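Local coordinates for protein ribosomal RNA small subunit methyltransferase Nep1 (Archaeoglobus fulgidus, PDB 3O7B) that probably methylates N1 of a specific pseudouridine in 16S ribosomal RNA during ribosome biogenesis, using S-adenosylmethionine as methyl donor and working as a homodimer of the SPOUT class, at residues 64-68 / 81-87; 31-35 / 200-205; 90-95 / 126-132. All coordinates share one frame; numbering follows the deposited sequence.

Interaction 1. Residues 64-68 / 81-87; sequences ILLDD and REKRGRP
Asp-68 bridges the two loops with both its backbone and its side chain. Its N-H points almost straight at the carbonyl of Gly-85, N to O 2.8 Å with 172° at the hydrogen, and uses a lone pair in the carbonyl plane. The side chain crosses that of Arg-81 at about a right angle. CB packs against NH2 of Arg-81, 3.4 Å away, and chi1 of 88° sets CG between backbone N and carbonyl carbon. OD1 lies 3.4 Å from CD of Arg-86, whose NE forms a salt bridge with Asp-88; the charged groups of Asp-68 and Arg-86 are near each other but beyond a salt bridge. OD2 forms the salt bridge: NH2 of Arg-81 reaches it at 3.1 Å on the anti side. The oxygen sits in the guanidinium plane, although the two planar groups are turned 66° apart, and NH1 adds only a weak bond. A water donates to OD2 and accepts from Arg-86 NH1. With an alanine here, the Arg-81 guanidinium would probably be left without its carboxylate mate and the bridging water without an acceptor. Gly-85 has positive phi, and a CB there would collide with Asp-68 N. Its CA lies 3.5 Å from Leu-66 O, a CA-H...O contact. Farther along, CD2 of Leu-65 packs on CB of Pro-87 at 3.7 Å. Arg-86, predicted to contact the substrate rRNA, is thus joined through the water to Asp-68. The contact joins the lead-in to helix 68-71 to that of helix 87-98, with helix 129-142 packed against Leu-65 and Pro-87.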
loop_
_atom_site.group_PDB
_atom_site.type_symbol
_atom_site.label_atom_id
_atom_site.label_comp_id
_atom_site.label_asym_id
_atom_site.label_seq_id
_atom_site.Cartn_x
_atom_site.Cartn_y
_atom_site.Cartn_z
ATOM N N ILE A 64 -1.942 10.362 20.542
ATOM C CA ILE A 64 -2.020 9.108 19.778
ATOM C C ILE A 64 -2.960 9.261 18.584
ATOM O O ILE A 64 -4.030 9.880 18.680
ATOM C CB ILE A 64 -2.467 7.952 20.690
ATOM C CG1 ILE A 64 -1.384 7.673 21.745
ATOM C CG2 ILE A 64 -2.764 6.674 19.880
ATOM C CD1 ILE A 64 -1.830 6.755 22.874
ATOM N N LEU A 65 -2.531 8.715 17.443
ATOM C CA LEU A 65 -3.346 8.727 16.233
ATOM C C LEU A 65 -4.506 7.738 16.374
ATOM O O LEU A 65 -4.331 6.599 16.827
ATOM C CB LEU A 65 -2.485 8.354 15.019
ATOM C CG LEU A 65 -2.936 8.823 13.633
ATOM C CD1 LEU A 65 -2.772 10.345 13.440
ATOM C CD2 LEU A 65 -2.119 8.083 12.579
ATOM N N LEU A 66 -5.693 8.184 15.990
ATOM C CA LEU A 66 -6.881 7.339 16.029
ATOM C C LEU A 66 -6.806 6.229 14.974
ATOM O O LEU A 66 -6.562 6.503 13.796
ATOM C CB LEU A 66 -8.133 8.209 15.843
ATOM C CG LEU A 66 -9.483 7.518 16.050
ATOM C CD1 LEU A 66 -9.669 7.113 17.517
ATOM C CD2 LEU A 66 -10.645 8.392 15.556
ATOM N N ASP A 67 -7.021 5.000 15.415
ATOM C CA ASP A 67 -6.807 3.803 14.592
ATOM C C ASP A 67 -7.853 2.807 15.038
ATOM O O ASP A 67 -7.788 2.287 16.162
ATOM C CB ASP A 67 -5.390 3.269 14.859
ATOM C CG ASP A 67 -5.062 1.984 14.082
ATOM O OD1 ASP A 67 -5.971 1.254 13.636
ATOM O OD2 ASP A 67 -3.853 1.689 13.933
ATOM N N ASP A 68 -8.825 2.540 14.170
ATOM C CA ASP A 68 -9.935 1.687 14.591
ATOM C C ASP A 68 -9.601 0.204 14.751
ATOM O O ASP A 68 -10.427 -0.554 15.260
ATOM C CB ASP A 68 -11.217 1.950 13.780
ATOM C CG ASP A 68 -11.325 1.139 12.512
ATOM O OD1 ASP A 68 -10.336 0.523 12.045
ATOM O OD2 ASP A 68 -12.452 1.130 11.966
ATOM N N ARG A 81 -18.560 8.311 12.148
ATOM C CA ARG A 81 -17.608 7.316 12.611
ATOM C C ARG A 81 -17.132 6.417 11.477
ATOM O O ARG A 81 -15.976 5.963 11.485
ATOM C CB ARG A 81 -18.163 6.489 13.779
ATOM C CG ARG A 81 -17.130 5.509 14.397
ATOM C CD ARG A 81 -17.406 4.119 13.883
ATOM N NE ARG A 81 -16.448 3.089 14.295
ATOM C CZ ARG A 81 -15.385 2.717 13.586
ATOM N NH1 ARG A 81 -15.077 3.331 12.442
ATOM N NH2 ARG A 81 -14.623 1.730 14.031
ATOM N N GLU A 82 -17.994 6.187 10.488
ATOM C CA GLU A 82 -17.640 5.321 9.365
ATOM C C GLU A 82 -16.423 5.841 8.583
ATOM O O GLU A 82 -15.735 5.058 7.929
ATOM C CB GLU A 82 -18.848 5.091 8.439
ATOM C CG GLU A 82 -19.265 6.277 7.573
ATOM C CD GLU A 82 -20.092 7.319 8.323
ATOM O OE1 GLU A 82 -20.449 7.091 9.507
ATOM O OE2 GLU A 82 -20.395 8.368 7.712
ATOM N N LYS A 83 -16.147 7.143 8.675
ATOM C CA LYS A 83 -14.993 7.732 7.976
ATOM C C LYS A 83 -13.689 7.689 8.768
ATOM O O LYS A 83 -12.625 7.980 8.215
ATOM C CB LYS A 83 -15.270 9.201 7.629
ATOM C CG LYS A 83 -16.337 9.382 6.574
ATOM C CD LYS A 83 -16.427 10.834 6.158
ATOM C CE LYS A 83 -17.291 10.981 4.925
ATOM N NZ LYS A 83 -17.431 12.412 4.511
ATOM N N ARG A 84 -13.767 7.328 10.046
ATOM C CA ARG A 84 -12.693 7.638 10.997
ATOM C C ARG A 84 -11.831 6.450 11.377
ATOM O O ARG A 84 -12.256 5.296 11.252
ATOM C CB ARG A 84 -13.282 8.297 12.243
ATOM C CG ARG A 84 -14.056 9.547 11.898
ATOM C CD ARG A 84 -14.766 10.119 13.113
ATOM N NE ARG A 84 -13.918 11.076 13.803
ATOM C CZ ARG A 84 -14.371 12.007 14.632
ATOM N NH1 ARG A 84 -15.674 12.100 14.877
ATOM N NH2 ARG A 84 -13.525 12.847 15.202
ATOM N N GLY A 85 -10.617 6.754 11.830
ATOM C CA GLY A 85 -9.688 5.760 12.362
ATOM C C GLY A 85 -9.013 4.883 11.331
ATOM O O GLY A 85 -8.597 3.769 11.656
ATOM N N ARG A 86 -8.843 5.400 10.119
ATOM C CA ARG A 86 -8.220 4.599 9.029
ATOM C C ARG A 86 -7.023 5.265 8.339
ATOM O O ARG A 86 -7.054 5.507 7.140
ATOM C CB ARG A 86 -9.282 4.155 8.025
ATOM C CG ARG A 86 -10.340 3.236 8.645
ATOM C CD ARG A 86 -9.786 1.831 8.992
ATOM N NE ARG A 86 -9.181 1.232 7.809
ATOM C CZ ARG A 86 -9.854 0.653 6.824
ATOM N NH1 ARG A 86 -11.173 0.538 6.871
ATOM N NH2 ARG A 86 -9.191 0.181 5.774
ATOM N N PRO A 87 -5.935 5.499 9.096
ATOM C CA PRO A 87 -4.749 6.134 8.509
ATOM C C PRO A 87 -4.032 5.231 7.503
ATOM O O PRO A 87 -3.211 5.731 6.723
ATOM C CB PRO A 87 -3.855 6.435 9.721
ATOM C CG PRO A 87 -4.335 5.499 10.811
ATOM C CD PRO A 87 -5.785 5.222 10.541
HETATM O O HOH W 1 -12.978 1.241 9.288
#

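Interaction 2. Residues 31-35 / 200-205; sequences VFLEA and DFFEET
Glu-34 reaches from strand 28-35 into the start of helix 203-209, where a single oxygen, OE2, takes two hydrogen bonds. OG1 of Thr-205 donates to it over 2.6 Å, from the anti side and 17° out of the carboxylate plane. The backbone N of Phe-202, at the N-cap position, meets the syn lone pair at 2.7 Å, with a bent angle of 146° at the hydrogen. The glutamate chain is extended beyond CG, which carries the carboxylate across to the loop. Packing round OE2 is close. This oxygen lies at the edge of the Phe-201 ring, in its plane, and also 3.4 Å from CD2 of Phe-202, whose ring is inclined 30° to the carboxylate. Beside it, CD1 of Leu-33 touches CE1 of Phe-201 at 3.8 Å, the two side chains crossing at about a right angle, and reaches CG2 of Thr-205 more loosely at 4.2 Å. Toward solvent the contact thins out. Phe-202 is partly exposed and meets the carboxylate obliquely, through CB and CD2, while the exposed Asp-200 takes little part. The other oxygen of the glutamate, OE1, is held by a salt bridge to Lys-83, whose ammonium also bonds Asp-200 O and makes a cation-pi contact with Phe-202. Phe-201 itself lines the pocket and touches the bound S-adenosylhomocysteine. The buried carboxylate is thus supplied with partners at both oxygens, and two donors together with the nearby ammonium would be expected to favour its ionised form. Its bonds to Phe-202 and Thr-205 tether the cofactor-binding loop and the following helix turn to the central strand.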
loop_
_atom_site.group_PDB
_atom_site.type_symbol
_atom_site.label_atom_id
_atom_site.label_comp_id
_atom_site.label_asym_id
_atom_site.label_seq_id
_atom_site.Cartn_x
_atom_site.Cartn_y
_atom_site.Cartn_z
ATOM N N VAL A 31 -4.202 15.744 -4.399
ATOM C CA VAL A 31 -4.773 16.066 -3.114
ATOM C C VAL A 31 -5.605 14.897 -2.626
ATOM O O VAL A 31 -6.601 14.522 -3.269
ATOM C CB VAL A 31 -5.686 17.342 -3.176
ATOM C CG1 VAL A 31 -6.168 17.724 -1.802
ATOM C CG2 VAL A 31 -4.946 18.486 -3.856
ATOM N N PHE A 32 -5.226 14.323 -1.487
ATOM C CA PHE A 32 -6.054 13.317 -0.847
ATOM C C PHE A 32 -7.042 13.999 0.052
ATOM O O PHE A 32 -6.658 14.809 0.903
ATOM C CB PHE A 32 -5.185 12.285 -0.118
ATOM C CG PHE A 32 -4.324 11.491 -1.066
ATOM C CD1 PHE A 32 -4.899 10.543 -1.904
ATOM C CD2 PHE A 32 -2.947 11.733 -1.160
ATOM C CE1 PHE A 32 -4.128 9.846 -2.843
ATOM C CE2 PHE A 32 -2.163 11.015 -2.090
ATOM C CZ PHE A 32 -2.765 10.072 -2.920
ATOM N N LEU A 33 -8.313 13.701 -0.176
ATOM C CA LEU A 33 -9.422 14.404 0.497
ATOM C C LEU A 33 -9.994 13.649 1.658
ATOM O O LEU A 33 -10.178 12.416 1.605
ATOM C CB LEU A 33 -10.545 14.681 -0.503
ATOM C CG LEU A 33 -10.232 15.620 -1.649
ATOM C CD1 LEU A 33 -11.474 15.728 -2.523
ATOM C CD2 LEU A 33 -9.803 17.023 -1.148
ATOM N N GLU A 34 -10.315 14.384 2.724
ATOM C CA GLU A 34 -10.953 13.815 3.907
ATOM C C GLU A 34 -10.174 12.600 4.414
ATOM O O GLU A 34 -10.753 11.574 4.807
ATOM C CB GLU A 34 -12.427 13.476 3.636
ATOM C CG GLU A 34 -13.282 14.726 3.406
ATOM C CD GLU A 34 -14.728 14.408 3.158
ATOM O OE1 GLU A 34 -15.172 13.298 3.524
ATOM O OE2 GLU A 34 -15.421 15.297 2.609
ATOM N N ALA A 35 -8.848 12.738 4.435
ATOM C CA ALA A 35 -8.021 11.627 4.922
ATOM C C ALA A 35 -8.328 11.345 6.375
ATOM O O ALA A 35 -8.528 12.258 7.201
ATOM C CB ALA A 35 -6.558 11.910 4.722
ATOM N N ASP A 200 -19.835 9.441 1.752
ATOM C CA ASP A 200 -19.654 10.360 0.632
ATOM C C ASP A 200 -18.919 11.586 1.136
ATOM O O ASP A 200 -18.863 11.807 2.333
ATOM C CB ASP A 200 -21.016 10.792 0.090
ATOM C CG ASP A 200 -21.781 9.642 -0.522
ATOM O OD1 ASP A 200 -22.697 9.120 0.152
ATOM O OD2 ASP A 200 -21.450 9.250 -1.661
ATOM N N PHE A 201 -18.373 12.384 0.225
ATOM C CA PHE A 201 -17.716 13.630 0.618
ATOM C C PHE A 201 -18.655 14.528 1.410
ATOM O O PHE A 201 -19.849 14.605 1.106
ATOM C CB PHE A 201 -17.236 14.399 -0.605
ATOM C CG PHE A 201 -16.156 13.693 -1.378
ATOM C CD1 PHE A 201 -14.861 13.636 -0.881
ATOM C CD2 PHE A 201 -16.428 13.113 -2.606
ATOM C CE1 PHE A 201 -13.860 12.984 -1.603
ATOM C CE2 PHE A 201 -15.424 12.457 -3.334
ATOM C CZ PHE A 201 -14.139 12.407 -2.822
ATOM N N PHE A 202 -18.125 15.200 2.423
ATOM C CA PHE A 202 -18.864 16.289 3.074
ATOM C C PHE A 202 -19.219 17.351 2.042
ATOM O O PHE A 202 -18.449 17.656 1.128
ATOM C CB PHE A 202 -18.010 16.953 4.148
ATOM C CG PHE A 202 -17.705 16.071 5.336
ATOM C CD1 PHE A 202 -18.724 15.401 6.030
ATOM C CD2 PHE A 202 -16.387 15.950 5.796
ATOM C CE1 PHE A 202 -18.428 14.600 7.141
ATOM C CE2 PHE A 202 -16.082 15.157 6.904
ATOM C CZ PHE A 202 -17.104 14.478 7.582
ATOM N N GLU A 203 -20.392 17.956 2.209
ATOM C CA GLU A 203 -20.766 19.073 1.349
ATOM C C GLU A 203 -19.745 20.211 1.423
ATOM O O GLU A 203 -19.428 20.826 0.393
ATOM C CB GLU A 203 -22.180 19.571 1.675
ATOM C CG GLU A 203 -23.293 18.651 1.177
ATOM C CD GLU A 203 -23.216 18.348 -0.324
ATOM O OE1 GLU A 203 -22.867 19.253 -1.124
ATOM O OE2 GLU A 203 -23.513 17.191 -0.705
ATOM N N GLU A 204 -19.217 20.473 2.621
ATOM C CA GLU A 204 -18.192 21.502 2.796
ATOM C C GLU A 204 -16.967 21.260 1.909
ATOM O O GLU A 204 -16.447 22.185 1.299
ATOM C CB GLU A 204 -17.765 21.640 4.262
ATOM C CG GLU A 204 -16.675 22.697 4.460
ATOM C CD GLU A 204 -16.382 23.026 5.916
ATOM O OE1 GLU A 204 -16.979 22.405 6.826
ATOM O OE2 GLU A 204 -15.539 23.921 6.142
ATOM N N THR A 205 -16.512 20.009 1.845
ATOM C CA THR A 205 -15.367 19.658 1.010
ATOM C C THR A 205 -15.619 20.015 -0.452
ATOM O O THR A 205 -14.788 20.645 -1.106
ATOM C CB THR A 205 -15.068 18.151 1.137
ATOM O OG1 THR A 205 -14.827 17.832 2.503
ATOM C CG2 THR A 205 -13.848 17.744 0.300
#

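Interaction 3. Residues 90-95 / 126-132; sequences VHQCLL and PRNYNRF
His-91 and Phe-132 lie face to face as an offset stack, ring centroids 4.4 Å apart and planes inclined by 24°. The two side chains run past each other in opposite directions, each with its CG anti to the backbone N (chi1 178° and 175°), and so each CB lies over the other's ring in a reciprocal CH-pi contact. CD2 of His-91 is the closest point, 3.3 Å from CG of Phe-132. The imidazole edge is engaged as well. NE2 donates to the carbonyl of Pro-126 at 2.9 Å, with the acceptor near the ring plane, and CE1 lies 3.3 Å from Arg-127 O. ND1 meets the edge of the Tyr-129 ring. Stack and hydrogen bond together fix the rotation of the imidazole. One turn on, Leu-95 sets CD2 over one face of the Arg-127 guanidinium, 4.1 Å from NH1; the charge of that arginine is met by Asp-99. At the helix start, OD1 of Asn-128 caps Arg-131 N at 3.0 Å. The contact thus docks the N-terminal turn of helix 129-142 on helix 87-98, whose Val-90 and Leu-94 pack on strands 28-35 and 105-111, while Gln-92 bonds Arg-127 O of the second subunit.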
loop_
_atom_site.group_PDB
_atom_site.type_symbol
_atom_site.label_atom_id
_atom_site.label_comp_id
_atom_site.label_asym_id
_atom_site.label_seq_id
_atom_site.Cartn_x
_atom_site.Cartn_y
_atom_site.Cartn_z
ATOM N N VAL A 90 -4.557 6.474 3.557
ATOM C CA VAL A 90 -3.714 7.510 2.992
ATOM C C VAL A 90 -2.231 7.087 3.003
ATOM O O VAL A 90 -1.482 7.471 2.117
ATOM C CB VAL A 90 -3.966 8.903 3.673
ATOM C CG1 VAL A 90 -3.395 8.963 5.068
ATOM C CG2 VAL A 90 -3.420 10.031 2.812
ATOM N N HIS A 91 -1.836 6.265 3.975
ATOM C CA HIS A 91 -0.458 5.731 4.004
ATOM C C HIS A 91 -0.107 5.074 2.680
ATOM O O HIS A 91 0.896 5.422 2.057
ATOM C CB HIS A 91 -0.324 4.718 5.136
ATOM C CG HIS A 91 1.033 4.086 5.227
ATOM N ND1 HIS A 91 1.202 2.740 5.476
ATOM C CD2 HIS A 91 2.273 4.607 5.073
ATOM C CE1 HIS A 91 2.493 2.460 5.488
ATOM N NE2 HIS A 91 3.167 3.574 5.252
ATOM N N GLN A 92 -0.959 4.144 2.239
ATOM C CA GLN A 92 -0.605 3.346 1.074
ATOM C C GLN A 92 -0.677 4.177 -0.189
ATOM O O GLN A 92 0.137 4.020 -1.103
ATOM C CB GLN A 92 -1.524 2.128 0.995
ATOM C CG GLN A 92 -1.373 1.193 2.220
ATOM C CD GLN A 92 -2.605 0.367 2.546
ATOM O OE1 GLN A 92 -3.625 0.426 1.851
ATOM N NE2 GLN A 92 -2.515 -0.417 3.624
ATOM N N CYS A 93 -1.650 5.092 -0.257
ATOM C CA CYS A 93 -1.771 5.927 -1.430
ATOM C C CYS A 93 -0.585 6.852 -1.577
ATOM O O CYS A 93 -0.076 7.049 -2.672
ATOM C CB CYS A 93 -3.053 6.767 -1.363
ATOM S SG CYS A 93 -4.581 5.806 -1.512
ATOM N N LEU A 94 -0.144 7.409 -0.451
ATOM C CA LEU A 94 1.036 8.276 -0.478
ATOM C C LEU A 94 2.285 7.500 -0.875
ATOM O O LEU A 94 3.120 8.005 -1.612
ATOM C CB LEU A 94 1.283 8.911 0.888
ATOM C CG LEU A 94 0.350 10.069 1.246
ATOM C CD1 LEU A 94 0.483 10.334 2.734
ATOM C CD2 LEU A 94 0.696 11.290 0.402
ATOM N N LEU A 95 2.426 6.273 -0.358
ATOM C CA LEU A 95 3.614 5.489 -0.736
ATOM C C LEU A 95 3.682 5.306 -2.237
ATOM O O LEU A 95 4.704 5.555 -2.863
ATOM C CB LEU A 95 3.632 4.126 -0.044
ATOM C CG LEU A 95 3.923 4.092 1.449
ATOM C CD1 LEU A 95 3.948 2.632 1.924
ATOM C CD2 LEU A 95 5.220 4.811 1.795
ATOM N N PRO A 126 7.880 6.439 5.798
ATOM C CA PRO A 126 8.087 5.057 6.277
ATOM C C PRO A 126 7.123 4.107 5.575
ATOM O O PRO A 126 5.917 4.369 5.483
ATOM C CB PRO A 126 7.754 5.138 7.768
ATOM C CG PRO A 126 7.868 6.595 8.123
ATOM C CD PRO A 126 7.493 7.351 6.894
ATOM N N ARG A 127 7.659 2.994 5.099
ATOM C CA ARG A 127 6.859 1.979 4.429
ATOM C C ARG A 127 6.127 1.081 5.418
ATOM O O ARG A 127 5.075 0.523 5.090
ATOM C CB ARG A 127 7.726 1.195 3.446
ATOM C CG ARG A 127 8.395 2.180 2.474
ATOM C CD ARG A 127 8.942 1.499 1.292
ATOM N NE ARG A 127 7.923 1.150 0.309
ATOM C CZ ARG A 127 7.514 1.939 -0.683
ATOM N NH1 ARG A 127 7.957 3.191 -0.790
ATOM N NH2 ARG A 127 6.643 1.477 -1.552
ATOM N N ASN A 128 6.672 0.976 6.628
ATOM C CA ASN A 128 6.038 0.229 7.688
ATOM C C ASN A 128 4.960 1.109 8.300
ATOM O O ASN A 128 5.228 2.247 8.708
ATOM C CB ASN A 128 7.078 -0.178 8.731
ATOM C CG ASN A 128 6.457 -0.842 9.924
ATOM O OD1 ASN A 128 5.922 -0.171 10.809
ATOM N ND2 ASN A 128 6.486 -2.164 9.950
ATOM N N TYR A 129 3.759 0.546 8.399
ATOM C CA TYR A 129 2.585 1.269 8.897
ATOM C C TYR A 129 2.778 1.819 10.304
ATOM O O TYR A 129 2.374 2.963 10.596
ATOM C CB TYR A 129 1.371 0.352 8.836
ATOM C CG TYR A 129 0.154 0.899 9.526
ATOM C CD1 TYR A 129 -0.607 1.894 8.917
ATOM C CD2 TYR A 129 -0.248 0.411 10.763
ATOM C CE1 TYR A 129 -1.736 2.412 9.548
ATOM C CE2 TYR A 129 -1.389 0.921 11.399
ATOM C CZ TYR A 129 -2.122 1.901 10.762
ATOM O OH TYR A 129 -3.248 2.430 11.368
ATOM N N ASN A 130 3.372 1.037 11.202
ATOM C CA ASN A 130 3.518 1.490 12.586
ATOM C C ASN A 130 4.481 2.662 12.670
ATOM O O ASN A 130 4.242 3.605 13.441
ATOM C CB ASN A 130 3.927 0.342 13.517
ATOM C CG ASN A 130 2.900 -0.771 13.516
ATOM O OD1 ASN A 130 3.213 -1.941 13.214
ATOM N ND2 ASN A 130 1.660 -0.425 13.822
ATOM N N ARG A 131 5.521 2.640 11.840
ATOM C CA ARG A 131 6.460 3.754 11.761
ATOM C C ARG A 131 5.786 4.978 11.125
ATOM O O ARG A 131 6.033 6.113 11.550
ATOM C CB ARG A 131 7.704 3.319 10.988
ATOM C CG ARG A 131 8.505 2.200 11.696
ATOM C CD ARG A 131 9.817 2.725 12.226
ATOM N NE ARG A 131 10.657 1.752 12.937
ATOM C CZ ARG A 131 11.555 0.932 12.381
ATOM N NH1 ARG A 131 11.742 0.872 11.069
ATOM N NH2 ARG A 131 12.277 0.147 13.164
ATOM N N PHE A 132 4.913 4.756 10.145
ATOM C CA PHE A 132 4.143 5.865 9.584
ATOM C C PHE A 132 3.253 6.517 10.645
ATOM O O PHE A 132 3.195 7.764 10.746
ATOM C CB PHE A 132 3.311 5.369 8.412
ATOM C CG PHE A 132 2.388 6.426 7.829
ATOM C CD1 PHE A 132 2.893 7.457 7.042
ATOM C CD2 PHE A 132 1.033 6.377 8.092
ATOM C CE1 PHE A 132 2.026 8.455 6.515
ATOM C CE2 PHE A 132 0.169 7.342 7.570
ATOM C CZ PHE A 132 0.669 8.371 6.783
#

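All three contacts touch; the centre of interaction 1 is about 15 Å from each of the other centres, which are about 20 Å apart. Lys-83 NZ reaches Glu-34 OE1 of interaction 2 at 2.6 Å, a salt bridge, while Asp-67 OD2 and Tyr-129 OH of interaction 3 are 2.7 Å apart, a probable hydrogen bond. Interactions 2 and 3 meet through strand 28-35, where Phe-32 CE1 packs 3.6 Å from Cys-93 CB. Interaction 2 borders the cofactor, the Phe-201 side chain coming within about 3 Å of the bound S-adenosylhomocysteine; the side chain of Arg-86 is about 10 Å from the bound S-adenosylhomocysteine. Interactions 1 and 3 also touch the second subunit, whereas interaction 2 does not.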